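Local structure of RNA-dependent RNA Polymerase (6TZ0) at residues I221-E226 and A333-M338. The protein catalyses RNA-templated RNA synthesis, making plus strands in fully conservative transcription and minus strands in replication of the double-stranded viral genome. Residues are numbered along the deposited sequence; the frame is centred on the assembly and turned at random.
Sequences ILTHVE and AACRAM
Residues 221-223 are non-helical and lead into a helix that starts at His224. Residues 333-338 are helical throughout, with Ala337 N bonded to Ala333 O at 3.0 Å. The backbones come nearest at Ile221 and Ala334, whose CA atoms are 5.7 Å apart. Ile221 (chi1 m, chi2 t) points toward the helix and sets CG2 3.4 Å from Ala333 O and 4.1 Å from Ala337 CB. Leu222, also mt, places CD1 3.8 Å from Ala337 CB and CD2 3.8 Å from Met338 CE. Thr223 and Glu226 form a capping box at the start of helix 224-237. Thr223 N donates to Glu226 OE1 at 3.2 Å, and Glu226 N donates weakly to Thr223 OG1 at 3.4 Å. The residues before this capped helix pack on helix 325-339 mainly through Ile221 and Leu222. Of residues 224-226, only Glu226 joins in; no hydrogen bond links the two segments. Met338, extended as mtt, brings CE 3.8 Å from Glu226 CB and 3.6 Å from Glu226 O. The Glu226 carboxylate also bonds to Tyr314 of helix 309-320 and to Ser60.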
loop_
_atom_site.group_PDB
_atom_site.type_symbol
_atom_site.label_atom_id
_atom_site.label_comp_id
_atom_site.label_asym_id
_atom_site.label_seq_id
_atom_site.Cartn_x
_atom_site.Cartn_y
_atom_site.Cartn_z
ATOM N N ILE A 221 -2.450 25.624 -22.630
ATOM C CA ILE A 221 -3.039 26.037 -21.362
ATOM C C ILE A 221 -2.552 27.425 -20.968
ATOM O O ILE A 221 -3.344 28.296 -20.594
ATOM C CB ILE A 221 -2.719 24.987 -20.286
ATOM C CG1 ILE A 221 -3.388 23.663 -20.649
ATOM C CG2 ILE A 221 -3.144 25.459 -18.911
ATOM C CD1 ILE A 221 -2.898 22.503 -19.858
ATOM N N LEU A 222 -1.252 27.660 -21.057
ATOM C CA LEU A 222 -0.678 28.958 -20.749
ATOM C C LEU A 222 -0.244 29.653 -22.027
ATOM O O LEU A 222 0.274 29.018 -22.947
ATOM C CB LEU A 222 0.518 28.831 -19.810
ATOM C CG LEU A 222 0.262 28.376 -18.381
ATOM C CD1 LEU A 222 1.582 28.231 -17.665
ATOM C CD2 LEU A 222 -0.621 29.361 -17.660
ATOM N N THR A 223 -0.466 30.959 -22.080
ATOM C CA THR A 223 0.104 31.789 -23.125
ATOM C C THR A 223 1.476 32.270 -22.655
ATOM O O THR A 223 1.994 31.818 -21.632
ATOM C CB THR A 223 -0.846 32.932 -23.467
ATOM O OG1 THR A 223 -1.011 33.783 -22.329
ATOM C CG2 THR A 223 -2.196 32.381 -23.861
ATOM N N HIS A 224 2.091 33.192 -23.394
ATOM C CA HIS A 224 3.417 33.657 -22.999
ATOM C C HIS A 224 3.347 34.632 -21.830
ATOM O O HIS A 224 4.197 34.591 -20.929
ATOM C CB HIS A 224 4.129 34.278 -24.197
ATOM C CG HIS A 224 4.468 33.291 -25.268
ATOM N ND1 HIS A 224 5.495 32.384 -25.145
ATOM C CD2 HIS A 224 3.904 33.056 -26.475
ATOM C CE1 HIS A 224 5.558 31.640 -26.233
ATOM N NE2 HIS A 224 4.603 32.026 -27.055
ATOM N N VAL A 225 2.323 35.483 -21.807
ATOM C CA VAL A 225 2.166 36.416 -20.699
ATOM C C VAL A 225 1.751 35.664 -19.441
ATOM O O VAL A 225 2.174 35.991 -18.322
ATOM C CB VAL A 225 1.137 37.495 -21.073
ATOM C CG1 VAL A 225 1.295 38.694 -20.183
ATOM C CG2 VAL A 225 1.228 37.856 -22.528
ATOM N N GLU A 226 0.933 34.628 -19.610
ATOM C CA GLU A 226 0.587 33.770 -18.489
ATOM C C GLU A 226 1.781 32.960 -18.007
ATOM O O GLU A 226 1.869 32.643 -16.817
ATOM C CB GLU A 226 -0.568 32.859 -18.881
ATOM C CG GLU A 226 -1.889 33.583 -19.015
ATOM C CD GLU A 226 -3.002 32.670 -19.455
ATOM O OE1 GLU A 226 -2.704 31.534 -19.863
ATOM O OE2 GLU A 226 -4.175 33.078 -19.372
ATOM N N ALA A 333 -7.686 25.825 -15.581
ATOM C CA ALA A 333 -6.526 25.065 -16.041
ATOM C C ALA A 333 -5.260 25.909 -16.021
ATOM O O ALA A 333 -4.174 25.395 -15.711
ATOM C CB ALA A 333 -6.770 24.517 -17.444
ATOM N N ALA A 334 -5.385 27.209 -16.317
ATOM C CA ALA A 334 -4.239 28.107 -16.210
ATOM C C ALA A 334 -3.743 28.217 -14.771
ATOM O O ALA A 334 -2.538 28.162 -14.526
ATOM C CB ALA A 334 -4.590 29.484 -16.765
ATOM N N CYS A 335 -4.653 28.336 -13.802
ATOM C CA CYS A 335 -4.217 28.399 -12.407
ATOM C C CYS A 335 -3.691 27.060 -11.894
ATOM O O CYS A 335 -2.859 27.039 -10.979
ATOM C CB CYS A 335 -5.349 28.901 -11.521
ATOM S SG CYS A 335 -5.733 30.631 -11.791
ATOM N N ARG A 336 -4.155 25.941 -12.461
ATOM C CA ARG A 336 -3.537 24.650 -12.161
ATOM C C ARG A 336 -2.102 24.608 -12.661
ATOM O O ARG A 336 -1.221 24.054 -11.995
ATOM C CB ARG A 336 -4.336 23.496 -12.779
ATOM C CG ARG A 336 -5.715 23.286 -12.197
ATOM C CD ARG A 336 -5.592 22.959 -10.752
ATOM N NE ARG A 336 -4.989 21.653 -10.516
ATOM C CZ ARG A 336 -5.674 20.583 -10.140
ATOM N NH1 ARG A 336 -6.967 20.690 -9.893
ATOM N NH2 ARG A 336 -5.056 19.431 -9.952
ATOM N N ALA A 337 -1.848 25.189 -13.834
ATOM C CA ALA A 337 -0.476 25.284 -14.320
ATOM C C ALA A 337 0.344 26.290 -13.520
ATOM O O ALA A 337 1.569 26.173 -13.452
ATOM C CB ALA A 337 -0.469 25.656 -15.798
ATOM N N MET A 338 -0.307 27.285 -12.920
ATOM C CA MET A 338 0.419 28.308 -12.177
ATOM C C MET A 338 0.748 27.891 -10.753
ATOM O O MET A 338 1.709 28.408 -10.180
ATOM C CB MET A 338 -0.372 29.611 -12.146
ATOM C CG MET A 338 -0.399 30.329 -13.468
ATOM S SD MET A 338 -1.409 31.812 -13.477
ATOM C CE MET A 338 -1.301 32.232 -15.206
#